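Local coordinates for protein hemin degrading factor (Pseudomonas aeruginosa, PDB 4MF9) that binds heme and probably takes part in its trafficking and degradation, at residues H215-L220 against V311-T316; G207-K212 against G237-R242; I319-E324 against E344-D349. One frame throughout, in Å; residues are numbered along the deposited sequence.

Contact 1 of 3, residues H215-L220 against V311-T316; sequences HHFHAL and VRKPST. With HEM (protoporphyrin IX containing Fe), chain C.
F217 and K313 meet as an aromatic face and a folded lysine, the one side-chain touch between 215-220 and 311-316. The apolar part of the contact is the methylene CD of K313, which lies 3.5 Å from CD1 of F217 and reaches CG and CE1 of the same ring from an oblique direction. With CG of F217 anti to its own nitrogen (chi1 -170°), the phenyl group is carried toward the strand, and the two side chains cross at about a right angle.

The charged part is a cation-pi interaction: NZ of K313 stands 4.8 Å from the centroid of the F217 ring and 8° off its normal, almost straight above the face. Bends at chi3 and chi4 lift the lysine tip off the ring while keeping it over the face, and let it reach E324. That residue is the stronger partner of the ammonium and forms a salt bridge with it.

Both segments supply residues of the heme pocket, H215 from one and K313 from the other. Strand 307-313 belongs to an antiparallel sheet, and 311-316 lies in the second HemS/ChuX domain. K313 is one of the heme-binding residues; its end lies near a propionate, though their exact placement is doubtful.

Metal coordination makes up the rest. H215, just ahead of the helix, is the axial ligand, its NE2 bound to the heme iron at 2.3 Å. On the other side of the imidazole, ND1 is hydrogen-bonded to the carboxylate of D213, a second-shell partner that fixes the ring's rotation and probably makes it a stronger donor to the iron.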
loop_
_atom_site.group_PDB
_atom_site.type_symbol
_atom_site.label_atom_id
_atom_site.label_comp_id
_atom_site.label_asym_id
_atom_site.label_seq_id
_atom_site.Cartn_x
_atom_site.Cartn_y
_atom_site.Cartn_z
ATOM N N HIS A 215 -11.822 13.160 -0.549
ATOM C CA HIS A 215 -11.956 12.230 -1.663
ATOM C C HIS A 215 -12.039 12.860 -3.033
ATOM O O HIS A 215 -11.918 12.189 -4.006
ATOM C CB HIS A 215 -13.091 11.278 -1.425
ATOM C CG HIS A 215 -12.835 10.369 -0.286
ATOM N ND1 HIS A 215 -13.248 10.649 0.988
ATOM C CD2 HIS A 215 -12.163 9.201 -0.221
ATOM C CE1 HIS A 215 -12.873 9.667 1.785
ATOM N NE2 HIS A 215 -12.217 8.779 1.069
ATOM N N HIS A 216 -12.261 14.148 -3.074
ATOM C CA HIS A 216 -12.430 14.879 -4.306
ATOM C C HIS A 216 -11.138 15.491 -4.782
ATOM O O HIS A 216 -11.079 16.144 -5.766
ATOM C CB HIS A 216 -13.419 16.004 -4.044
ATOM C CG HIS A 216 -14.753 15.546 -3.601
ATOM N ND1 HIS A 216 -15.177 14.252 -3.726
ATOM C CD2 HIS A 216 -15.787 16.231 -3.083
ATOM C CE1 HIS A 216 -16.401 14.152 -3.261
ATOM N NE2 HIS A 216 -16.783 15.337 -2.843
ATOM N N PHE A 217 -10.103 15.302 -4.019
ATOM C CA PHE A 217 -8.823 15.928 -4.320
ATOM C C PHE A 217 -8.291 15.412 -5.652
ATOM O O PHE A 217 -7.875 16.188 -6.518
ATOM C CB PHE A 217 -7.827 15.654 -3.192
ATOM C CG PHE A 217 -6.552 16.453 -3.290
ATOM C CD1 PHE A 217 -6.547 17.822 -3.036
ATOM C CD2 PHE A 217 -5.357 15.831 -3.623
ATOM C CE1 PHE A 217 -5.363 18.549 -3.107
ATOM C CE2 PHE A 217 -4.177 16.550 -3.711
ATOM C CZ PHE A 217 -4.174 17.904 -3.449
ATOM N N HIS A 218 -8.393 14.130 -5.843
ATOM C CA HIS A 218 -7.838 13.531 -7.012
ATOM C C HIS A 218 -8.434 14.126 -8.284
ATOM O O HIS A 218 -7.757 14.464 -9.190
ATOM C CB HIS A 218 -8.136 12.050 -6.913
ATOM C CG HIS A 218 -7.157 11.213 -7.631
ATOM N ND1 HIS A 218 -5.817 11.236 -7.329
ATOM C CD2 HIS A 218 -7.295 10.397 -8.690
ATOM C CE1 HIS A 218 -5.178 10.463 -8.175
ATOM N NE2 HIS A 218 -6.053 9.926 -8.995
ATOM N N ALA A 219 -9.720 14.251 -8.314
ATOM C CA ALA A 219 -10.361 14.814 -9.447
ATOM C C ALA A 219 -9.908 16.235 -9.701
ATOM O O ALA A 219 -9.909 16.630 -10.768
ATOM C CB ALA A 219 -11.859 14.707 -9.283
ATOM N N LEU A 220 -9.599 16.969 -8.664
ATOM C CA LEU A 220 -9.124 18.333 -8.765
ATOM C C LEU A 220 -7.769 18.407 -9.457
ATOM O O LEU A 220 -7.502 19.261 -10.241
ATOM C CB LEU A 220 -9.065 18.935 -7.347
ATOM C CG LEU A 220 -8.364 20.268 -7.163
ATOM C CD1 LEU A 220 -9.013 21.427 -7.880
ATOM C CD2 LEU A 220 -8.083 20.585 -5.723
ATOM N N VAL A 311 -0.085 19.236 4.573
ATOM C CA VAL A 311 -1.133 19.633 3.625
ATOM C C VAL A 311 -2.436 19.874 4.363
ATOM O O VAL A 311 -2.773 19.112 5.275
ATOM C CB VAL A 311 -1.367 18.536 2.564
ATOM C CG1 VAL A 311 -2.393 18.993 1.504
ATOM C CG2 VAL A 311 -0.057 18.152 1.895
ATOM N N ARG A 312 -3.165 20.910 3.971
ATOM C CA ARG A 312 -4.437 21.222 4.542
ATOM C C ARG A 312 -5.504 21.331 3.436
ATOM O O ARG A 312 -5.349 22.079 2.510
ATOM C CB ARG A 312 -4.413 22.472 5.430
ATOM C CG ARG A 312 -3.138 22.754 6.192
ATOM C CD ARG A 312 -3.197 24.071 6.962
ATOM N NE ARG A 312 -2.030 24.246 7.765
ATOM C CZ ARG A 312 -0.924 24.802 7.343
ATOM N NH1 ARG A 312 -0.852 25.279 6.133
ATOM N NH2 ARG A 312 0.110 24.858 8.140
ATOM N N LYS A 313 -6.554 20.568 3.558
ATOM C CA LYS A 313 -7.618 20.554 2.589
ATOM C C LYS A 313 -8.981 20.844 3.257
ATOM O O LYS A 313 -9.316 20.252 4.216
ATOM C CB LYS A 313 -7.676 19.207 1.857
ATOM C CG LYS A 313 -6.378 18.611 1.394
ATOM C CD LYS A 313 -6.576 17.429 0.456
ATOM C CE LYS A 313 -6.231 16.126 1.150
ATOM N NZ LYS A 313 -4.809 15.745 1.146
ATOM N N PRO A 314 -9.736 21.783 2.721
ATOM C CA PRO A 314 -11.078 22.059 3.205
ATOM C C PRO A 314 -11.973 20.866 2.880
ATOM O O PRO A 314 -11.671 20.137 2.012
ATOM C CB PRO A 314 -11.551 23.243 2.367
ATOM C CG PRO A 314 -10.493 23.584 1.488
ATOM C CD PRO A 314 -9.427 22.563 1.533
ATOM N N SER A 315 -13.050 20.730 3.624
ATOM C CA SER A 315 -14.023 19.682 3.356
ATOM C C SER A 315 -15.296 20.034 4.114
ATOM O O SER A 315 -15.289 20.941 4.952
ATOM C CB SER A 315 -13.498 18.318 3.816
ATOM O OG SER A 315 -13.572 18.182 5.225
ATOM N N THR A 316 -16.358 19.290 3.869
ATOM C CA THR A 316 -17.633 19.492 4.526
ATOM C C THR A 316 -17.516 19.327 6.013
ATOM O O THR A 316 -18.258 19.900 6.728
ATOM C CB THR A 316 -18.724 18.548 3.997
ATOM O OG1 THR A 316 -18.242 17.210 4.051
ATOM C CG2 THR A 316 -19.020 18.852 2.619
HETATM C CHA HEM C . -9.093 9.374 3.199
HETATM C CHB HEM C . -12.512 7.156 5.610
HETATM C CHC HEM C . -13.965 5.074 1.526
HETATM C CHD HEM C . -9.839 6.412 -0.501
HETATM C C1A HEM C . -9.958 9.010 4.191
HETATM C C2A HEM C . -9.998 9.564 5.502
HETATM C C3A HEM C . -10.963 8.957 6.151
HETATM C C4A HEM C . -11.487 8.002 5.280
HETATM C CMA HEM C . -11.347 9.216 7.580
HETATM C CAA HEM C . -9.165 10.656 6.073
HETATM C CBA HEM C . -9.912 11.807 6.794
HETATM C CGA HEM C . -10.584 12.620 5.748
HETATM O O1A HEM C . -11.749 12.987 5.874
HETATM O O2A HEM C . -9.940 12.894 4.771
HETATM C C1B HEM C . -13.183 6.424 4.639
HETATM C C2B HEM C . -14.330 5.703 5.004
HETATM C C3B HEM C . -14.785 5.107 3.893
HETATM C C4B HEM C . -13.847 5.491 2.814
HETATM C CMB HEM C . -14.943 5.656 6.372
HETATM C CAB HEM C . -16.016 4.262 3.883
HETATM C CBB HEM C . -16.244 3.267 3.083
HETATM C C1C HEM C . -13.003 5.250 0.602
HETATM C C2C HEM C . -13.073 4.824 -0.708
HETATM C C3C HEM C . -11.909 5.198 -1.305
HETATM C C4C HEM C . -11.096 5.863 -0.343
HETATM C CMC HEM C . -14.226 4.111 -1.347
HETATM C CAC HEM C . -11.559 4.940 -2.681
HETATM C CBC HEM C . -10.328 5.174 -3.026
HETATM C C1D HEM C . -9.281 7.377 0.348
HETATM C C2D HEM C . -8.047 8.164 0.048
HETATM C C3D HEM C . -7.875 8.985 1.081
HETATM C C4D HEM C . -8.978 8.698 2.004
HETATM C CMD HEM C . -7.132 8.113 -1.157
HETATM C CAD HEM C . -6.757 9.979 1.250
HETATM C CBD HEM C . -7.291 11.379 0.947
HETATM C CGD HEM C . -6.331 12.504 0.703
HETATM O O1D HEM C . -6.530 13.507 1.354
HETATM O O2D HEM C . -5.425 12.474 -0.115
HETATM N NA HEM C . -10.880 8.039 4.075
HETATM N NB HEM C . -12.917 6.291 3.331
HETATM N NC HEM C . -11.831 5.862 0.775
HETATM N ND HEM C . -9.774 7.737 1.523
HETATM FE FE HEM C . -11.284 7.081 2.340
#

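Contact 2 of 3, residues G207-K212 against G237-R242; sequences GWAALK and GEWAER
The last turns of helix 201-210 are pinned against the edge of the antiparallel sheet that holds strands 240-243, 307-313 and 320-326, where strand 240-243 is the outermost strand within the chain. The joint is a tryptophan pair, W208 from the helix and W239 from the loop just before the strand. W208 has its CG anti to the backbone N (chi1 -168°), which turns the indole toward W239. The two indoles slide past each other in opposite directions and meet obliquely, the planes inclined at 34° and the five-membered rings 4.1 Å apart at their centroids.

The closest approach is between NE1 of W208 and CE3 of W239, at 3.3 Å. CD1 of W208 comes over one face of the W239 indole, 3.4 Å from CD2, while CG of E238 covers the opposite face. In return, W239 offers its CB methylene to W208 in a CH-pi contact, 3.9 Å from the centroid of the five-membered ring and over its face.

NE1 of W208, besides lying close to W239, is hydrogen-bonded to the carbonyl oxygen of R312 on strand 307-313. An edge-to-face meeting with F217 further ties W208 to helix 217-224.

A209 adds its CB, 3.9 Å from CZ2 on the six-membered ring of W239.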
loop_
_atom_site.group_PDB
_atom_site.type_symbol
_atom_site.label_atom_id
_atom_site.label_comp_id
_atom_site.label_asym_id
_atom_site.label_seq_id
_atom_site.Cartn_x
_atom_site.Cartn_y
_atom_site.Cartn_z
ATOM N N GLY A 207 -10.305 26.131 -6.767
ATOM C CA GLY A 207 -10.888 24.822 -6.544
ATOM C C GLY A 207 -10.466 24.202 -5.221
ATOM O O GLY A 207 -11.272 23.533 -4.559
ATOM N N TRP A 208 -9.208 24.420 -4.836
ATOM C CA TRP A 208 -8.681 23.904 -3.566
ATOM C C TRP A 208 -9.478 24.460 -2.391
ATOM O O TRP A 208 -9.938 23.710 -1.529
ATOM C CB TRP A 208 -7.199 24.273 -3.403
ATOM C CG TRP A 208 -6.492 23.549 -2.260
ATOM C CD1 TRP A 208 -6.843 23.546 -0.934
ATOM C CD2 TRP A 208 -5.304 22.754 -2.359
ATOM N NE1 TRP A 208 -5.952 22.785 -0.210
ATOM C CE2 TRP A 208 -5.000 22.285 -1.064
ATOM C CE3 TRP A 208 -4.470 22.389 -3.421
ATOM C CZ2 TRP A 208 -3.887 21.479 -0.802
ATOM C CZ3 TRP A 208 -3.369 21.590 -3.160
ATOM C CH2 TRP A 208 -3.087 21.142 -1.862
ATOM N N ALA A 209 -9.652 25.762 -2.375
ATOM C CA ALA A 209 -10.410 26.463 -1.363
ATOM C C ALA A 209 -11.881 25.957 -1.324
ATOM O O ALA A 209 -12.490 25.953 -0.311
ATOM C CB ALA A 209 -10.353 27.947 -1.648
ATOM N N ALA A 210 -12.386 25.517 -2.453
ATOM C CA ALA A 210 -13.754 25.037 -2.611
ATOM C C ALA A 210 -13.984 23.537 -2.308
ATOM O O ALA A 210 -15.090 23.064 -2.226
ATOM C CB ALA A 210 -14.248 25.419 -3.991
ATOM N N LEU A 211 -12.927 22.810 -1.999
ATOM C CA LEU A 211 -13.021 21.380 -1.773
ATOM C C LEU A 211 -14.005 21.027 -0.737
ATOM O O LEU A 211 -14.053 21.644 0.254
ATOM C CB LEU A 211 -11.671 20.863 -1.351
ATOM C CG LEU A 211 -10.956 20.370 -2.568
ATOM C CD1 LEU A 211 -9.467 20.275 -2.343
ATOM C CD2 LEU A 211 -11.568 19.036 -2.960
ATOM N N LYS A 212 -14.883 20.051 -1.015
ATOM C CA LYS A 212 -15.817 19.588 -0.021
ATOM C C LYS A 212 -15.588 18.220 0.672
ATOM O O LYS A 212 -16.082 17.940 1.691
ATOM C CB LYS A 212 -17.237 19.751 -0.502
ATOM C CG LYS A 212 -17.428 21.077 -1.183
ATOM C CD LYS A 212 -18.333 22.006 -0.434
ATOM C CE LYS A 212 -17.725 23.183 0.345
ATOM N NZ LYS A 212 -17.185 24.384 -0.376
ATOM N N GLY A 237 1.516 28.485 0.922
ATOM C CA GLY A 237 1.793 28.037 2.277
ATOM C C GLY A 237 0.604 27.789 3.181
ATOM O O GLY A 237 0.686 26.966 4.091
ATOM N N GLU A 238 -0.515 28.464 2.944
ATOM C CA GLU A 238 -1.682 28.205 3.784
ATOM C C GLU A 238 -2.279 26.814 3.517
ATOM O O GLU A 238 -2.973 26.254 4.371
ATOM C CB GLU A 238 -2.739 29.305 3.628
ATOM C CG GLU A 238 -3.498 29.322 2.315
ATOM C CD GLU A 238 -2.758 30.032 1.200
ATOM O OE1 GLU A 238 -1.512 30.022 1.196
ATOM O OE2 GLU A 238 -3.432 30.597 0.312
ATOM N N TRP A 239 -2.004 26.258 2.340
ATOM C CA TRP A 239 -2.581 24.956 1.967
ATOM C C TRP A 239 -1.550 23.824 2.047
ATOM O O TRP A 239 -1.902 22.659 2.279
ATOM C CB TRP A 239 -3.170 24.996 0.546
ATOM C CG TRP A 239 -4.317 25.966 0.340
ATOM C CD1 TRP A 239 -4.366 27.000 -0.561
ATOM C CD2 TRP A 239 -5.567 26.000 1.054
ATOM N NE1 TRP A 239 -5.571 27.671 -0.454
ATOM C CE2 TRP A 239 -6.323 27.080 0.529
ATOM C CE3 TRP A 239 -6.123 25.223 2.080
ATOM C CZ2 TRP A 239 -7.607 27.399 0.997
ATOM C CZ3 TRP A 239 -7.401 25.547 2.549
ATOM C CH2 TRP A 239 -8.130 26.626 1.999
ATOM N N ALA A 240 -0.283 24.160 1.824
ATOM C CA ALA A 240 0.766 23.137 1.787
ATOM C C ALA A 240 2.142 23.739 2.004
ATOM O O ALA A 240 2.502 24.716 1.344
ATOM C CB ALA A 240 0.726 22.391 0.467
ATOM N N GLU A 241 2.904 23.137 2.901
ATOM C CA GLU A 241 4.250 23.570 3.218
ATOM C C GLU A 241 5.216 22.416 3.244
ATOM O O GLU A 241 4.938 21.480 3.855
ATOM C CB GLU A 241 4.286 24.197 4.605
ATOM C CG GLU A 241 3.302 25.299 4.874
ATOM C CD GLU A 241 3.405 25.831 6.306
ATOM O OE1 GLU A 241 3.939 26.891 6.483
ATOM O OE2 GLU A 241 2.968 25.224 7.231
ATOM N N ARG A 242 6.350 22.551 2.627
ATOM C CA ARG A 242 7.405 21.529 2.709
ATOM C C ARG A 242 8.060 21.459 4.083
ATOM O O ARG A 242 8.282 22.445 4.688
ATOM C CB ARG A 242 8.427 21.703 1.616
ATOM C CG ARG A 242 9.056 20.427 1.091
ATOM C CD ARG A 242 9.907 20.775 -0.092
ATOM N NE ARG A 242 10.649 19.699 -0.662
ATOM C CZ ARG A 242 11.952 19.564 -0.556
ATOM N NH1 ARG A 242 12.620 20.432 0.130
ATOM N NH2 ARG A 242 12.587 18.561 -1.099
#

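Contact 3 of 3, residues I319-E324 against E344-D349; sequences IVTSWE and EPERDD
OE2 of E346 is gripped by two groups: the hydroxyl of T321, whose OG1 donates to it over 2.7 Å, and the NE of R351, which forms a salt bridge with it from helix 348-355. The threonine bond arrives on the syn lone pair of OE2, the side facing the other carboxylate oxygen. That other oxygen, OE1, accepts the backbone N-H of T321 at 2.8 Å. This second bond is nearly straight, with an angle of 170° at the hydrogen, and it too meets the carboxylate from the syn side, though 29° out of its plane. One carboxylate thus spans the main chain and the side chain of a single residue.

The torsions of both side chains place the groups. In T321, OG1 sits beside the backbone nitrogen (chi1 -49°), which brings hydroxyl and N-H to the same carboxylate. In E346, CG is placed between the backbone nitrogen and carbonyl carbon (chi1 79°), and from there the chain runs extended to the strand. V320 adds little beyond its backbone here, its carbonyl carbon lying 3.7 Å from OE1 of E346; its side chain contributes to the heme pocket.

The contact joins strand 320-326, a strand of the second HemS/ChuX domain, to the approach of the closing helix 348-355, which starts right after R347 at the N-cap position. W350 reinforces the joint from within that helix, its NE1 hydrogen-bonded to the carbonyl oxygen of T321.

With two neutral donors and one arginine around it, the buried carboxylate of E346 is probably stabilised as the anion, and these partners would help offset the cost of burying the charge.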
loop_
_atom_site.group_PDB
_atom_site.type_symbol
_atom_site.label_atom_id
_atom_site.label_comp_id
_atom_site.label_asym_id
_atom_site.label_seq_id
_atom_site.Cartn_x
_atom_site.Cartn_y
_atom_site.Cartn_z
ATOM N N ILE A 319 -11.506 21.640 7.830
ATOM C CA ILE A 319 -10.164 21.396 7.404
ATOM C C ILE A 319 -9.568 20.041 7.832
ATOM O O ILE A 319 -9.660 19.685 8.923
ATOM C CB ILE A 319 -9.277 22.520 7.887
ATOM C CG1 ILE A 319 -9.867 23.842 7.374
ATOM C CG2 ILE A 319 -7.835 22.276 7.542
ATOM C CD1 ILE A 319 -9.235 24.429 6.165
ATOM N N VAL A 320 -8.915 19.380 6.900
ATOM C CA VAL A 320 -8.221 18.128 7.201
ATOM C C VAL A 320 -6.733 18.311 6.974
ATOM O O VAL A 320 -6.305 18.671 5.879
ATOM C CB VAL A 320 -8.714 16.939 6.327
ATOM C CG1 VAL A 320 -7.850 15.674 6.604
ATOM C CG2 VAL A 320 -10.169 16.645 6.592
ATOM N N THR A 321 -5.946 18.044 8.006
ATOM C CA THR A 321 -4.501 18.181 7.916
ATOM C C THR A 321 -3.838 16.812 7.787
ATOM O O THR A 321 -4.199 15.878 8.493
ATOM C CB THR A 321 -3.950 18.875 9.166
ATOM O OG1 THR A 321 -4.729 20.054 9.426
ATOM C CG2 THR A 321 -2.496 19.263 8.958
ATOM N N SER A 322 -2.864 16.706 6.890
ATOM C CA SER A 322 -2.147 15.455 6.669
ATOM C C SER A 322 -0.690 15.774 6.414
ATOM O O SER A 322 -0.357 16.915 6.092
ATOM C CB SER A 322 -2.718 14.724 5.455
ATOM O OG SER A 322 -2.568 15.516 4.289
ATOM N N TRP A 323 0.174 14.771 6.578
ATOM C CA TRP A 323 1.554 14.838 6.112
ATOM C C TRP A 323 1.690 13.824 4.983
ATOM O O TRP A 323 1.185 12.703 5.091
ATOM C CB TRP A 323 2.530 14.472 7.232
ATOM C CG TRP A 323 2.763 15.578 8.226
ATOM C CD1 TRP A 323 1.912 16.606 8.537
ATOM C CD2 TRP A 323 3.934 15.772 9.022
ATOM N NE1 TRP A 323 2.484 17.418 9.497
ATOM C CE2 TRP A 323 3.725 16.923 9.810
ATOM C CE3 TRP A 323 5.136 15.066 9.161
ATOM C CZ2 TRP A 323 4.675 17.394 10.707
ATOM C CZ3 TRP A 323 6.081 15.539 10.055
ATOM C CH2 TRP A 323 5.844 16.693 10.819
ATOM N N GLU A 324 2.351 14.226 3.900
ATOM C CA GLU A 324 2.481 13.393 2.711
ATOM C C GLU A 324 3.952 13.333 2.291
ATOM O O GLU A 324 4.592 14.358 2.049
ATOM C CB GLU A 324 1.553 13.925 1.599
ATOM C CG GLU A 324 0.113 14.077 2.112
ATOM C CD GLU A 324 -0.907 14.466 1.064
ATOM O OE1 GLU A 324 -0.550 14.611 -0.127
ATOM O OE2 GLU A 324 -2.085 14.626 1.450
ATOM N N GLU A 344 -17.161 13.790 11.636
ATOM C CA GLU A 344 -16.439 14.448 12.669
ATOM C C GLU A 344 -15.328 15.285 12.031
ATOM O O GLU A 344 -14.798 14.947 10.997
ATOM C CB GLU A 344 -15.860 13.475 13.682
ATOM C CG GLU A 344 -16.503 12.115 13.791
ATOM C CD GLU A 344 -15.813 11.315 14.855
ATOM O OE1 GLU A 344 -14.598 11.163 14.818
ATOM O OE2 GLU A 344 -16.480 10.915 15.791
ATOM N N PRO A 345 -15.026 16.383 12.666
ATOM C CA PRO A 345 -13.881 17.206 12.315
ATOM C C PRO A 345 -12.629 16.536 12.842
ATOM O O PRO A 345 -12.765 15.671 13.674
ATOM C CB PRO A 345 -14.146 18.473 13.106
ATOM C CG PRO A 345 -14.863 17.994 14.281
ATOM C CD PRO A 345 -15.798 16.985 13.752
ATOM N N GLU A 346 -11.450 16.930 12.426
ATOM C CA GLU A 346 -10.263 16.303 12.923
ATOM C C GLU A 346 -10.057 16.710 14.357
ATOM O O GLU A 346 -10.636 17.659 14.795
ATOM C CB GLU A 346 -9.042 16.565 12.022
ATOM C CG GLU A 346 -8.353 17.921 12.156
ATOM C CD GLU A 346 -7.229 18.150 11.166
ATOM O OE1 GLU A 346 -6.802 17.222 10.516
ATOM O OE2 GLU A 346 -6.783 19.287 11.018
ATOM N N ARG A 347 -9.264 15.961 15.096
ATOM C CA ARG A 347 -9.051 16.219 16.501
ATOM C C ARG A 347 -7.992 17.284 16.729
ATOM O O ARG A 347 -7.114 17.423 15.948
ATOM C CB ARG A 347 -8.754 14.938 17.272
ATOM C CG ARG A 347 -9.594 13.787 16.807
ATOM C CD ARG A 347 -9.509 12.523 17.604
ATOM N NE ARG A 347 -8.363 12.383 18.476
ATOM C CZ ARG A 347 -8.371 11.671 19.587
ATOM N NH1 ARG A 347 -9.430 10.969 19.937
ATOM N NH2 ARG A 347 -7.319 11.642 20.324
ATOM N N ASP A 348 -8.113 18.052 17.784
ATOM C CA ASP A 348 -7.192 19.123 18.042
ATOM C C ASP A 348 -5.798 18.629 18.311
ATOM O O ASP A 348 -4.870 19.239 17.932
ATOM C CB ASP A 348 -7.684 19.991 19.223
ATOM C CG ASP A 348 -9.107 20.508 19.054
ATOM O OD1 ASP A 348 -9.840 20.709 20.024
ATOM O OD2 ASP A 348 -9.533 20.733 17.953
ATOM N N ASP A 349 -5.678 17.507 18.968
ATOM C CA ASP A 349 -4.388 16.990 19.316
ATOM C C ASP A 349 -3.584 16.632 18.072
ATOM O O ASP A 349 -2.420 16.889 17.965
ATOM C CB ASP A 349 -4.464 15.860 20.407
ATOM C CG ASP A 349 -5.278 14.643 19.980
ATOM O OD1 ASP A 349 -5.608 13.801 20.837
ATOM O OD2 ASP A 349 -5.623 14.543 18.809
#

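The three contacts share one antiparallel sheet, in which strand 307-313 lies between strands 240-243 and 320-326. The centre of contact 1 is about 8 Å from that of contact 2 and about 12 Å from that of contact 3, and the centres of contacts 2 and 3 are about 13 Å apart. Probable backbone hydrogen bonds carry the connection, R312 N to W239 O at 2.7 Å on one side and V311 N to S322 O at 2.8 Å on the other; T316 N also lies 2.6 Å from K212 O. Contact 1 alone holds the iron ligand. The side chain of V320 in contact 3 is about 4 Å from the heme, whereas the W208 side chain of contact 2 stays about 9 Å away.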